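PDB 6XXW: beta-glucuronidase from Dictyoglomus thermophilum, which probably hydrolyses beta-D-glucuronides, releasing glucuronic acid. Local coordinates for residues Asp148-Gly153 with Ala363-Leu368; Lys386-His391 with Glu425-Arg430; Ser412-Ala417 with Ile444-Asn449; Ala417-Asp422 with Thr455-Tyr460; Asp462-Asn467 with Lys499-Ser504. One frame throughout, in Å; residues are numbered along the deposited sequence. Where two conformers were deposited one is given.

Contact 1 of 5, residues Asp148-Gly153 with Ala363-Leu368; sequences DVLPPG and APAVGL
L150, P151 and P152, from a loop of the family 2 sugar binding domain, lie on P364 to L368, the loop that leaves strand 358-362 of the TIM barrel; the contact is a buried seam between two domains. L150 leans into that loop with CB 3.5 Å from P364 O. Its CG is anti to the carbonyl carbon (chi1 -66°), which carries CD2 on to the backbone of A365, 3.9 Å from A365 CA, where an inverse gamma turn bends the chain. The same methyl meets CD1 of L368, the two leucines crossing at about a right angle. A cis peptide bond joins L150 to P151, whose ring brings CB to 3.3 Å from V366 O and also against V366 CG1. P152 CD comes equally near V366 O, a buried carbonyl oxygen with no hydrogen-bond partner in the model, bordered here by proline carbons. L368, further along the loop, turns its tip back to set CD1 3.7 Å from P152 CD. G367 has no side chain, and a CB there would come close to P152 CD. One water bridges the two backbones, donating to P152 O at 2.7 Å and to G367 O at 3.0 Å.

Contact 2 of 5, residues Lys386-His391 with Glu425-Arg430; sequences KTLEHH and EEYFRR
Two helices on the outside of the TIM barrel, 385-402 and 422-438, meet here through L388 and H391 on the first and Y427 on the second. Within the two segments their axes run almost parallel, at 21° to each other, and come within 10.6 Å. The Y427 side chain spans the gap. L388, its CG anti to the backbone N (chi1 176°), lays CD1 over one face of the tyrosine ring, a CH-pi contact 4.1 Å from the centroid and offset toward the rim, while L388 CB rests 3.7 Å from Y427 CE2. The other leucine methyl, CD2, turns outward to the bent chain of R430, 3.9 Å from R430 CD, at the solvent side of the contact. At the far end of the ring, Y427 OH lies in the plane of the H391 imidazole and is hydrogen-bonded to H391 ND1 at 2.7 Å, with an angle of 157°. The two rings meet rim to rim, neither over the other's face. H391 NE2 has its own, weak hydrogen bond to V413 O on strand 408-415, so the imidazole is held at both nitrogens, between helix and barrel wall. Y427 also touches F378 edge-to-face, and its CD1 sits over the centre of the F428 ring, which packs inward on V413 and A414. T387 CG2 touches Y427 OH at 4.0 Å, while T387 OG1 bonds to W147 O. Neighbouring helices packed side by side over the parallel strands they connect are the hallmark of the alpha/beta barrel.

Contact 3 of 5, residues Ser412-Ala417 with Ile444-Asn449; sequences SVANEA and ITIVEN
S412 to N415 and I444 to E448 form neighbouring parallel strands of the TIM barrel, joined by helix 422-438 in a beta-alpha-beta crossover. Three backbone bonds tie them: V413 N to T445 O at 3.1 Å, V447 N to A414 O at 3.0 Å and E416 N to V447 O at 2.7 Å, the last nearly straight at 171°. Between S412 and N415 the register slips by one residue, a beta bulge.

Apolar contacts lie toward the helices, where V413 CG2 meets I446 CB at 3.8 Å and A414 CB meets I446 CD1. Toward the inside of the barrel, N415 OD1 comes 3.3 Å from V447 CG1, its polar bond being to R338.

Polar groups gather at the strand ends. The extended E416 chain puts its carboxylate on the N449 amide, the planes stacked at 22°, with E416 CD 3.4 Å from N449 ND2. Water 2 donates to E416 OE2 and accepts from N449 ND2; OE2 also takes N467 ND2, and OE1 bonds to a bound Tris molecule. An alanine here removes the carboxylate, and would probably leave N467 ND2 without its acceptor and the N449 amide without the flat group it stacks on.

The chemistry thus divides the contact: V413, A414 and I446 turn hydrocarbon toward the helices, while E416, N449 and N467 make a polar end at the C-terminal side of the strands, where TIM barrels place their active sites; the Tris held there is consistent with a substrate pocket.

Contact 4 of 5, residues Ala417-Asp422 with Thr455-Tyr460; sequences AATYED and TKVSKY
With T419 OG1 between its backbone N and carbonyl carbon (chi1 53°) and T455 OG1 anti to its N (chi1 169°), the two side chains lie side by side and point the same way. The two hydroxyl oxygens come 3.4 Å apart, and each is hydrogen-bonded to the E448 carboxylate, T419 to OE1 and T455 to OE2. T455 OG1 also accepts from V457 N at 3.1 Å, forming an ST turn, and more weakly from S458 N. Within this turn K456 N makes the one backbone bond between the segments, to T419 O at 2.9 Å (173° at the hydrogen). On its methyl branch, T419 CG2 meets V457 CG2 at 4.0 Å.

The K456 chain runs along the type I turn from A418 to E421. CD passes E421 O, and CE lies 3.4 Å from Y420 O before the chain bends at its last torsion. NZ stops 4.1 Å from D422 OD2, beyond a salt bridge; a water, 2.7 Å from K456 NZ, joins the lysine to D422 OD1, on that side only weakly.

In the barrel, these are loops following adjacent strands: T419 and V457 rest on I446 of strand 444-448, A417 and V457 touch F428 of helix 422-438, and T455 and S458 reach W493 of helix 482-497.

Contact 5 of 5, residues Asp462-Asn467 with Lys499-Ser504; sequences DVICVN and KPIILS
I464 and I501 sit opposite each other on adjacent parallel strands of the TIM barrel, 463-467 and 501-505, linked through helix 482-497 as a beta-alpha-beta unit. Along the I464 side chain, CB lies 4.0 Å from I501 CG1 and close to P500 O; CG1, anti to the carbonyl carbon (chi1 -57°), crosses the K499 chain at 4.0 Å from K499 CB; the tip, CD1, ends against S458 CB. W493 of the connecting helix packs on the same face, touching both I464 and I501. On the other face, C465 SG rests on I502 CB, and V463 CG1 meets I502 CD1.

The backbones are stitched by four bonds. I464 N to P500 O, I502 N to I464 O at 2.8 Å and V466 N to I502 O are regular. The fourth, S504 N to V466 O at 2.9 Å, is different: the donor stands well above the carbonyl plane and the angle at hydrogen drops to 139°, as strand 501-505 nears its end.

Beyond that bond the side chains take over. The N467 amide is used at both ends and ties S504 of the adjacent strand to E416, which follows strand 408-415, one strand beyond 444-448; its ND2 is the group that holds E416. A leucine in its place has no polar end, and would probably leave the S504 hydroxyl without its acceptor and E416 less firmly positioned. S504 OG, brought forward by a chi1 of 47°, donates to N467 OD1 at 2.7 Å.

How the contacts relate
Contacts 2 to 5 all belong to the TIM barrel, and contact 1 joins that barrel to the sugar binding domain. Contacts 3 and 5 are successive steps round the same sheet, their centres about 9 Å apart, with strands 444-448 and 463-467 pairing between them. Contact 2 is the helical layer behind contact 3, centres about 13 Å apart; contact 4 joins the loops that follow the strands of contact 3 and shares A417 with it. Along the chain, contacts 2, 3 and 4 interleave, whereas contact 5 follows and contact 1 precedes the others. H391 packs on contact 1, so helix 385-402 carries the domain seam into the barrel wall. Contacts 3 and 5 together bring polar groups to the barrel's C-terminal end, where the pocket probably lies.

Contact 1 of 5, residues Asp148-Gly153 with Ala363-Leu368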
# COMPACT_ATOMS: atom_id res chain seq x y z
N ASP A 148 34.47 22.60 0.16
CA ASP A 148 34.84 23.23 1.42
C ASP A 148 33.64 23.75 2.21
O ASP A 148 33.82 24.58 3.11
CB ASP A 148 35.85 24.36 1.21
CG ASP A 148 35.48 25.28 0.10
OD1 ASP A 148 34.27 25.44 -0.17
OD2 ASP A 148 36.41 25.86 -0.51
N VAL A 149 32.44 23.29 1.91
CA VAL A 149 31.31 23.46 2.81
C VAL A 149 30.95 22.07 3.32
O VAL A 149 31.27 21.06 2.70
CB VAL A 149 30.10 24.14 2.13
CG1 VAL A 149 29.32 23.13 1.30
CG2 VAL A 149 29.18 24.82 3.18
N LEU A 150 30.28 22.03 4.47
CA LEU A 150 29.82 20.77 5.06
C LEU A 150 28.30 20.77 5.12
O LEU A 150 27.70 21.70 5.69
CB LEU A 150 30.39 20.56 6.47
CG LEU A 150 31.91 20.36 6.56
CD1 LEU A 150 32.35 20.41 8.00
CD2 LEU A 150 32.33 19.03 5.92
N PRO A 151 27.63 19.75 4.57
CA PRO A 151 28.24 18.62 3.88
C PRO A 151 28.70 18.97 2.47
O PRO A 151 28.09 19.83 1.83
CB PRO A 151 27.10 17.59 3.83
CG PRO A 151 25.88 18.43 3.73
CD PRO A 151 26.16 19.66 4.60
N PRO A 152 29.75 18.31 2.00
CA PRO A 152 30.34 18.67 0.70
C PRO A 152 29.65 18.02 -0.50
O PRO A 152 28.91 17.05 -0.40
CB PRO A 152 31.77 18.14 0.83
CG PRO A 152 31.60 16.90 1.67
CD PRO A 152 30.55 17.30 2.71
N GLY A 153 29.95 18.60 -1.65
CA GLY A 153 29.48 18.11 -2.94
C GLY A 153 30.17 18.92 -4.01
O GLY A 153 31.04 19.74 -3.72
N ALA A 363 28.05 17.31 14.03
CA ALA A 363 28.44 18.28 13.02
C ALA A 363 28.13 17.75 11.62
O ALA A 363 28.09 16.53 11.40
CB ALA A 363 29.93 18.58 13.14
N PRO A 364 27.95 18.65 10.64
CA PRO A 364 27.50 18.21 9.31
C PRO A 364 28.58 17.60 8.42
O PRO A 364 28.50 17.71 7.19
CB PRO A 364 26.97 19.51 8.67
CG PRO A 364 27.17 20.58 9.67
CD PRO A 364 28.10 20.11 10.71
N ALA A 365 29.59 16.95 9.02
CA ALA A 365 30.68 16.32 8.27
C ALA A 365 30.26 14.91 7.83
O ALA A 365 30.79 13.88 8.27
CB ALA A 365 31.96 16.29 9.09
N VAL A 366 29.29 14.89 6.93
CA VAL A 366 28.75 13.67 6.35
C VAL A 366 28.93 13.79 4.84
O VAL A 366 28.88 14.88 4.28
CB VAL A 366 27.27 13.46 6.74
CG1 VAL A 366 26.41 14.66 6.32
CG2 VAL A 366 26.71 12.13 6.16
N GLY A 367 29.17 12.65 4.19
CA GLY A 367 29.49 12.68 2.78
C GLY A 367 30.96 12.77 2.46
O GLY A 367 31.32 12.95 1.29
N LEU A 368 31.83 12.67 3.47
CA LEU A 368 33.28 12.72 3.26
C LEU A 368 33.79 11.32 2.92
O LEU A 368 34.66 10.74 3.58
CB LEU A 368 33.97 13.29 4.50
CG LEU A 368 33.94 14.81 4.66
CD1 LEU A 368 32.56 15.30 5.02
CD2 LEU A 368 34.95 15.24 5.74
O HOH W 1 29.18 14.32 -0.28

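Contact 2 of 5, residues Lys386-His391 with Glu425-Arg430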
# COMPACT_ATOMS: atom_id res chain seq x y z
N LYS A 386 40.90 24.20 3.61
CA LYS A 386 39.72 25.06 3.60
C LYS A 386 38.53 24.36 4.25
O LYS A 386 37.78 24.99 5.03
CB LYS A 386 39.38 25.48 2.17
CG LYS A 386 40.54 26.12 1.41
CD LYS A 386 40.10 26.72 0.06
CE LYS A 386 39.55 25.67 -0.90
NZ LYS A 386 40.56 24.65 -1.32
N THR A 387 38.32 23.07 3.94
CA THR A 387 37.25 22.30 4.59
C THR A 387 37.49 22.23 6.10
O THR A 387 36.55 22.39 6.89
CB THR A 387 37.17 20.89 4.01
OG1 THR A 387 37.34 20.92 2.59
CG2 THR A 387 35.82 20.25 4.32
N LEU A 388 38.73 21.96 6.50
CA LEU A 388 39.05 21.87 7.92
C LEU A 388 38.74 23.19 8.62
O LEU A 388 38.12 23.20 9.69
CB LEU A 388 40.52 21.50 8.09
CG LEU A 388 41.04 21.46 9.52
CD1 LEU A 388 40.22 20.45 10.35
CD2 LEU A 388 42.54 21.12 9.53
N GLU A 389 39.15 24.31 8.02
CA GLU A 389 38.84 25.62 8.59
C GLU A 389 37.35 25.79 8.82
O GLU A 389 36.92 26.27 9.88
CB GLU A 389 39.37 26.71 7.65
CG GLU A 389 39.48 28.08 8.30
CD GLU A 389 40.70 28.21 9.18
OE1 GLU A 389 41.44 27.21 9.34
OE2 GLU A 389 40.93 29.32 9.73
N HIS A 390 36.52 25.40 7.84
CA HIS A 390 35.07 25.50 8.00
C HIS A 390 34.59 24.57 9.12
O HIS A 390 33.75 24.97 9.94
CB HIS A 390 34.37 25.16 6.68
CG HIS A 390 32.87 25.20 6.77
ND1 HIS A 390 32.17 26.36 7.03
CD2 HIS A 390 31.94 24.23 6.60
CE1 HIS A 390 30.88 26.10 7.04
NE2 HIS A 390 30.71 24.81 6.78
N HIS A 391 35.10 23.34 9.15
CA HIS A 391 34.70 22.39 10.19
C HIS A 391 35.00 22.95 11.58
O HIS A 391 34.17 22.84 12.49
CB HIS A 391 35.43 21.07 9.94
CG HIS A 391 34.78 19.87 10.58
ND1 HIS A 391 35.01 18.59 10.12
CD2 HIS A 391 33.96 19.75 11.65
CE1 HIS A 391 34.35 17.73 10.87
NE2 HIS A 391 33.70 18.41 11.80
N GLU A 425 43.62 11.24 9.35
CA GLU A 425 44.11 11.25 10.72
C GLU A 425 44.45 12.67 11.16
O GLU A 425 43.98 13.12 12.22
CB GLU A 425 45.32 10.32 10.86
CG GLU A 425 45.87 10.30 12.29
CD GLU A 425 46.69 9.06 12.59
OE1 GLU A 425 47.06 8.34 11.65
OE2 GLU A 425 46.96 8.80 13.78
N GLU A 426 45.23 13.39 10.37
CA GLU A 426 45.60 14.75 10.76
C GLU A 426 44.37 15.66 10.77
O GLU A 426 44.23 16.51 11.66
CB GLU A 426 46.66 15.31 9.80
N TYR A 427 43.50 15.50 9.77
CA TYR A 427 42.26 16.27 9.73
C TYR A 427 41.48 16.13 11.03
O TYR A 427 41.14 17.13 11.68
CB TYR A 427 41.42 15.83 8.52
CG TYR A 427 40.11 16.58 8.37
CD1 TYR A 427 38.98 16.21 9.09
CD2 TYR A 427 39.99 17.64 7.49
CE1 TYR A 427 37.79 16.87 8.94
CE2 TYR A 427 38.81 18.32 7.33
CZ TYR A 427 37.71 17.93 8.07
OH TYR A 427 36.51 18.61 7.92
N PHE A 428 41.21 14.90 11.45
CA PHE A 428 40.30 14.72 12.58
C PHE A 428 41.00 14.94 13.93
O PHE A 428 40.35 15.36 14.89
CB PHE A 428 39.64 13.35 12.50
CG PHE A 428 38.43 13.33 11.60
CD1 PHE A 428 37.30 14.07 11.94
CD2 PHE A 428 38.45 12.63 10.40
CE1 PHE A 428 36.18 14.08 11.11
CE2 PHE A 428 37.34 12.64 9.56
CZ PHE A 428 36.20 13.37 9.92
N ARG A 429 42.30 14.66 14.02
CA ARG A 429 43.03 15.07 15.21
C ARG A 429 42.80 16.54 15.52
O ARG A 429 42.55 16.91 16.67
CB ARG A 429 44.53 14.79 15.04
CG ARG A 429 44.94 13.36 15.41
CD ARG A 429 46.34 13.03 14.88
NE ARG A 429 47.34 13.93 15.46
CZ ARG A 429 48.22 13.57 16.39
NH1 ARG A 429 48.24 12.32 16.85
NH2 ARG A 429 49.08 14.46 16.87
N ARG A 430 42.85 17.40 14.50
CA ARG A 430 42.66 18.83 14.73
C ARG A 430 41.21 19.14 15.10
O ARG A 430 40.96 19.98 15.97
CB ARG A 430 43.06 19.62 13.49
CG ARG A 430 44.53 19.46 13.10
CD ARG A 430 45.08 20.74 12.46
NE ARG A 430 44.41 21.94 12.97
CZ ARG A 430 44.68 22.51 14.14
NH1 ARG A 430 45.61 22.00 14.94
NH2 ARG A 430 44.02 23.60 14.51

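Contact 3 of 5, residues Ser412-Ala417 with Ile444-Asn449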
# COMPACT_ATOMS: atom_id res chain seq x y z
N SER A 412 29.33 14.58 18.20
CA SER A 412 29.82 13.71 17.12
C SER A 412 30.47 14.58 16.06
O SER A 412 29.84 15.51 15.54
CB SER A 412 28.69 12.88 16.51
OG SER A 412 29.20 12.15 15.39
N VAL A 413 31.73 14.31 15.74
CA VAL A 413 32.43 15.20 14.82
C VAL A 413 32.20 14.85 13.35
O VAL A 413 32.45 15.70 12.48
CB VAL A 413 33.95 15.25 15.10
CG1 VAL A 413 34.23 15.79 16.52
CG2 VAL A 413 34.61 13.90 14.89
N ALA A 414 31.71 13.64 13.04
CA ALA A 414 31.50 13.24 11.65
C ALA A 414 30.69 11.94 11.60
O ALA A 414 30.56 11.23 12.60
CB ALA A 414 32.83 13.05 10.90
N ASN A 415 30.19 11.64 10.41
CA ASN A 415 29.47 10.39 10.15
C ASN A 415 30.03 9.72 8.91
O ASN A 415 29.92 10.27 7.81
CB ASN A 415 27.97 10.63 9.96
CG ASN A 415 27.20 9.34 9.70
OD1 ASN A 415 26.84 8.63 10.64
ND2 ASN A 415 26.96 9.04 8.42
N GLU A 416 30.61 8.53 9.08
CA GLU A 416 31.04 7.69 7.96
C GLU A 416 31.98 8.42 7.01
O GLU A 416 31.84 8.34 5.79
CB GLU A 416 29.82 7.14 7.20
CG GLU A 416 28.90 6.24 8.04
CD GLU A 416 27.84 5.53 7.20
OE1 GLU A 416 27.51 6.03 6.10
OE2 GLU A 416 27.36 4.46 7.64
N ALA A 417 32.94 9.15 7.58
CA ALA A 417 34.03 9.68 6.76
C ALA A 417 34.99 8.56 6.35
O ALA A 417 34.98 7.45 6.91
CB ALA A 417 34.79 10.77 7.53
N ILE A 444 33.30 13.06 23.39
CA ILE A 444 33.36 13.23 21.95
C ILE A 444 33.36 11.86 21.28
O ILE A 444 34.01 10.93 21.77
CB ILE A 444 34.61 14.02 21.54
CG1 ILE A 444 34.57 15.42 22.16
CG2 ILE A 444 34.74 14.08 20.01
CD1 ILE A 444 35.88 16.13 22.07
N THR A 445 32.65 11.73 20.15
CA THR A 445 32.67 10.51 19.35
C THR A 445 32.83 10.88 17.88
O THR A 445 32.85 12.06 17.49
CB THR A 445 31.39 9.66 19.56
OG1 THR A 445 31.52 8.39 18.90
CG2 THR A 445 30.19 10.37 19.00
N ILE A 446 32.97 9.84 17.05
CA ILE A 446 32.86 9.94 15.60
C ILE A 446 32.16 8.67 15.14
O ILE A 446 32.42 7.58 15.68
CB ILE A 446 34.23 10.11 14.90
CG1 ILE A 446 34.02 10.27 13.39
CG2 ILE A 446 35.16 8.89 15.16
CD1 ILE A 446 35.26 10.77 12.65
N VAL A 447 31.25 8.79 14.18
CA VAL A 447 30.41 7.66 13.79
C VAL A 447 31.04 7.00 12.57
O VAL A 447 31.26 7.65 11.54
CB VAL A 447 28.96 8.07 13.54
CG1 VAL A 447 28.14 6.86 13.08
CG2 VAL A 447 28.34 8.67 14.82
N GLU A 448 31.36 5.71 12.70
CA GLU A 448 32.23 5.00 11.77
C GLU A 448 31.45 3.95 11.00
O GLU A 448 30.62 3.25 11.58
CB GLU A 448 33.37 4.29 12.51
CG GLU A 448 34.32 5.21 13.24
CD GLU A 448 35.55 5.56 12.40
OE1 GLU A 448 35.44 5.57 11.14
OE2 GLU A 448 36.62 5.84 12.99
N ASN A 449 31.76 3.80 9.71
CA ASN A 449 31.45 2.55 9.01
C ASN A 449 32.69 1.88 8.46
O ASN A 449 32.59 0.76 7.93
CB ASN A 449 30.40 2.78 7.90
CG ASN A 449 30.93 3.60 6.74
OD1 ASN A 449 31.98 4.23 6.82
ND2 ASN A 449 30.17 3.60 5.64
O HOH W 2 27.29 2.50 5.94
O HOH W 3 33.59 8.63 10.26
O HOH W 4 33.89 5.78 8.97

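Contact 4 of 5, residues Ala417-Asp422 with Thr455-Tyr460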
# COMPACT_ATOMS: atom_id res chain seq x y z
N ALA A 417 32.94 9.15 7.58
CA ALA A 417 34.03 9.68 6.76
C ALA A 417 34.99 8.56 6.35
O ALA A 417 34.98 7.45 6.91
CB ALA A 417 34.79 10.77 7.53
N ALA A 418 35.86 8.87 5.39
CA ALA A 418 36.86 7.90 4.91
C ALA A 418 38.07 7.89 5.84
O ALA A 418 39.19 8.29 5.49
CB ALA A 418 37.26 8.21 3.47
N THR A 419 37.83 7.40 7.06
CA THR A 419 38.79 7.46 8.16
C THR A 419 39.94 6.47 7.99
O THR A 419 40.86 6.48 8.82
CB THR A 419 38.08 7.18 9.48
OG1 THR A 419 37.35 5.95 9.38
CG2 THR A 419 37.10 8.33 9.86
N TYR A 420 39.90 5.61 6.97
CA TYR A 420 41.03 4.73 6.67
C TYR A 420 42.15 5.46 5.93
O TYR A 420 43.28 4.95 5.86
CB TYR A 420 40.53 3.53 5.86
CG TYR A 420 39.73 3.95 4.64
CD1 TYR A 420 40.38 4.33 3.47
CD2 TYR A 420 38.34 4.00 4.67
CE1 TYR A 420 39.66 4.74 2.36
CE2 TYR A 420 37.61 4.42 3.56
CZ TYR A 420 38.29 4.78 2.40
OH TYR A 420 37.59 5.19 1.29
N GLU A 421 41.88 6.65 5.39
CA GLU A 421 42.91 7.40 4.67
C GLU A 421 43.91 8.04 5.63
O GLU A 421 43.55 8.53 6.70
CB GLU A 421 42.27 8.49 3.80
CG GLU A 421 41.26 7.98 2.78
CD GLU A 421 40.83 9.08 1.81
OE1 GLU A 421 41.37 10.20 1.89
OE2 GLU A 421 39.93 8.83 0.98
N ASP A 422 45.18 8.05 5.21
CA ASP A 422 46.23 8.75 5.97
C ASP A 422 45.85 10.19 6.27
O ASP A 422 46.04 10.68 7.40
CB ASP A 422 47.55 8.71 5.20
CG ASP A 422 48.25 7.37 5.30
OD1 ASP A 422 49.47 7.36 5.58
OD2 ASP A 422 47.59 6.33 5.09
N THR A 455 40.36 2.14 10.65
CA THR A 455 40.17 3.56 10.96
C THR A 455 41.40 4.11 11.67
O THR A 455 41.93 3.50 12.61
CB THR A 455 38.91 3.81 11.80
OG1 THR A 455 38.95 5.16 12.28
CG2 THR A 455 38.79 2.84 12.99
N LYS A 456 41.87 5.27 11.23
CA LYS A 456 42.97 5.95 11.89
C LYS A 456 42.48 7.04 12.84
O LYS A 456 43.30 7.85 13.30
CB LYS A 456 43.90 6.54 10.83
CG LYS A 456 44.62 5.49 9.97
CD LYS A 456 45.25 6.12 8.76
CE LYS A 456 46.02 5.09 7.94
NZ LYS A 456 47.11 4.49 8.76
N VAL A 457 41.18 7.08 13.15
CA VAL A 457 40.59 8.22 13.85
C VAL A 457 39.91 7.82 15.16
O VAL A 457 39.94 8.58 16.13
CB VAL A 457 39.61 8.97 12.93
CG1 VAL A 457 38.86 10.06 13.70
CG2 VAL A 457 40.37 9.55 11.73
N SER A 458 39.29 6.63 15.22
CA SER A 458 38.51 6.26 16.41
C SER A 458 39.37 6.16 17.66
O SER A 458 38.84 6.30 18.77
CB SER A 458 37.78 4.93 16.18
OG SER A 458 36.55 5.13 15.47
N LYS A 459 40.68 5.91 17.52
CA LYS A 459 41.54 5.85 18.70
C LYS A 459 41.59 7.18 19.46
O LYS A 459 42.01 7.20 20.62
CB LYS A 459 42.96 5.41 18.32
CG LYS A 459 43.60 6.18 17.15
CD LYS A 459 44.87 5.46 16.66
CE LYS A 459 45.62 6.28 15.60
NZ LYS A 459 46.74 5.49 14.95
N TYR A 460 41.15 8.29 18.84
CA TYR A 460 41.21 9.62 19.43
C TYR A 460 39.92 10.07 20.12
O TYR A 460 39.91 11.15 20.71
CB TYR A 460 41.60 10.66 18.38
CG TYR A 460 42.97 10.44 17.75
CD1 TYR A 460 44.13 10.67 18.48
CD2 TYR A 460 43.10 10.00 16.44
CE1 TYR A 460 45.39 10.47 17.91
CE2 TYR A 460 44.35 9.81 15.86
CZ TYR A 460 45.49 10.05 16.61
OH TYR A 460 46.74 9.86 16.05
O HOH W 5 48.96 6.40 8.65

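Contact 5 of 5, residues Asp462-Asn467 with Lys499-Ser504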
# COMPACT_ATOMS: atom_id res chain seq x y z
N ASP A 462 36.23 9.45 22.70
CA ASP A 462 35.89 8.90 24.01
C ASP A 462 35.00 7.66 23.92
O ASP A 462 35.11 6.76 24.77
CB ASP A 462 35.17 9.94 24.86
CG ASP A 462 36.05 11.13 25.18
OD1 ASP A 462 37.18 10.93 25.67
OD2 ASP A 462 35.60 12.27 24.95
N VAL A 463 34.11 7.62 22.94
CA VAL A 463 33.14 6.55 22.78
C VAL A 463 33.14 6.17 21.31
O VAL A 463 33.19 7.04 20.44
CB VAL A 463 31.72 6.97 23.23
CG1 VAL A 463 30.68 5.87 22.93
CG2 VAL A 463 31.72 7.32 24.71
N ILE A 464 33.09 4.86 21.03
CA ILE A 464 33.06 4.36 19.66
C ILE A 464 31.62 4.23 19.20
O ILE A 464 30.80 3.61 19.89
CB ILE A 464 33.78 3.00 19.54
CG1 ILE A 464 35.23 3.11 20.03
CG2 ILE A 464 33.69 2.46 18.10
CD1 ILE A 464 36.24 3.43 18.97
N CYS A 465 31.31 4.78 18.03
CA CYS A 465 30.01 4.62 17.40
C CYS A 465 30.22 3.92 16.06
O CYS A 465 30.91 4.46 15.18
CB CYS A 465 29.32 5.98 17.21
SG CYS A 465 28.68 6.75 18.72
N VAL A 466 29.64 2.74 15.89
CA VAL A 466 29.83 1.96 14.67
C VAL A 466 28.48 1.69 14.02
O VAL A 466 27.51 1.30 14.70
CB VAL A 466 30.59 0.64 14.93
CG1 VAL A 466 29.83 -0.27 15.87
CG2 VAL A 466 30.89 -0.06 13.62
N ASN A 467 28.41 1.92 12.71
CA ASN A 467 27.25 1.62 11.88
C ASN A 467 27.48 0.27 11.22
O ASN A 467 28.50 0.07 10.55
CB ASN A 467 27.08 2.68 10.79
CG ASN A 467 26.80 4.08 11.35
OD1 ASN A 467 26.60 4.26 12.55
ND2 ASN A 467 26.79 5.08 10.46
N LYS A 499 37.13 1.10 24.63
CA LYS A 499 36.22 2.20 24.90
C LYS A 499 34.79 1.68 24.88
O LYS A 499 34.53 0.63 24.29
CB LYS A 499 36.38 3.31 23.85
CG LYS A 499 37.75 3.97 23.79
CD LYS A 499 37.85 4.91 22.59
CE LYS A 499 39.30 5.29 22.28
NZ LYS A 499 39.99 5.89 23.45
N PRO A 500 33.84 2.38 25.51
CA PRO A 500 32.43 1.99 25.33
C PRO A 500 32.05 2.10 23.86
O PRO A 500 32.57 2.95 23.13
CB PRO A 500 31.65 3.00 26.20
CG PRO A 500 32.69 3.76 27.00
CD PRO A 500 33.98 3.64 26.25
N ILE A 501 31.13 1.24 23.44
CA ILE A 501 30.70 1.16 22.05
C ILE A 501 29.19 1.33 21.98
O ILE A 501 28.44 0.66 22.71
CB ILE A 501 31.13 -0.17 21.41
CG1 ILE A 501 32.65 -0.33 21.48
CG2 ILE A 501 30.64 -0.26 19.97
CD1 ILE A 501 33.14 -1.62 20.89
N ILE A 502 28.75 2.22 21.10
CA ILE A 502 27.34 2.34 20.73
C ILE A 502 27.19 1.78 19.32
O ILE A 502 27.91 2.19 18.41
CB ILE A 502 26.87 3.80 20.78
CG1 ILE A 502 27.00 4.36 22.20
CG2 ILE A 502 25.44 3.93 20.22
CD1 ILE A 502 26.72 5.89 22.30
N LEU A 503 26.26 0.83 19.14
CA LEU A 503 25.88 0.45 17.78
C LEU A 503 25.01 1.59 17.27
O LEU A 503 23.80 1.62 17.52
CB LEU A 503 25.16 -0.90 17.74
CG LEU A 503 24.81 -1.43 16.35
CD1 LEU A 503 26.07 -1.69 15.57
CD2 LEU A 503 23.97 -2.71 16.43
N SER A 504 25.63 2.54 16.56
CA SER A 504 24.99 3.81 16.25
C SER A 504 24.05 3.77 15.05
O SER A 504 23.26 4.71 14.88
CB SER A 504 26.05 4.90 16.04
OG SER A 504 27.08 4.44 15.18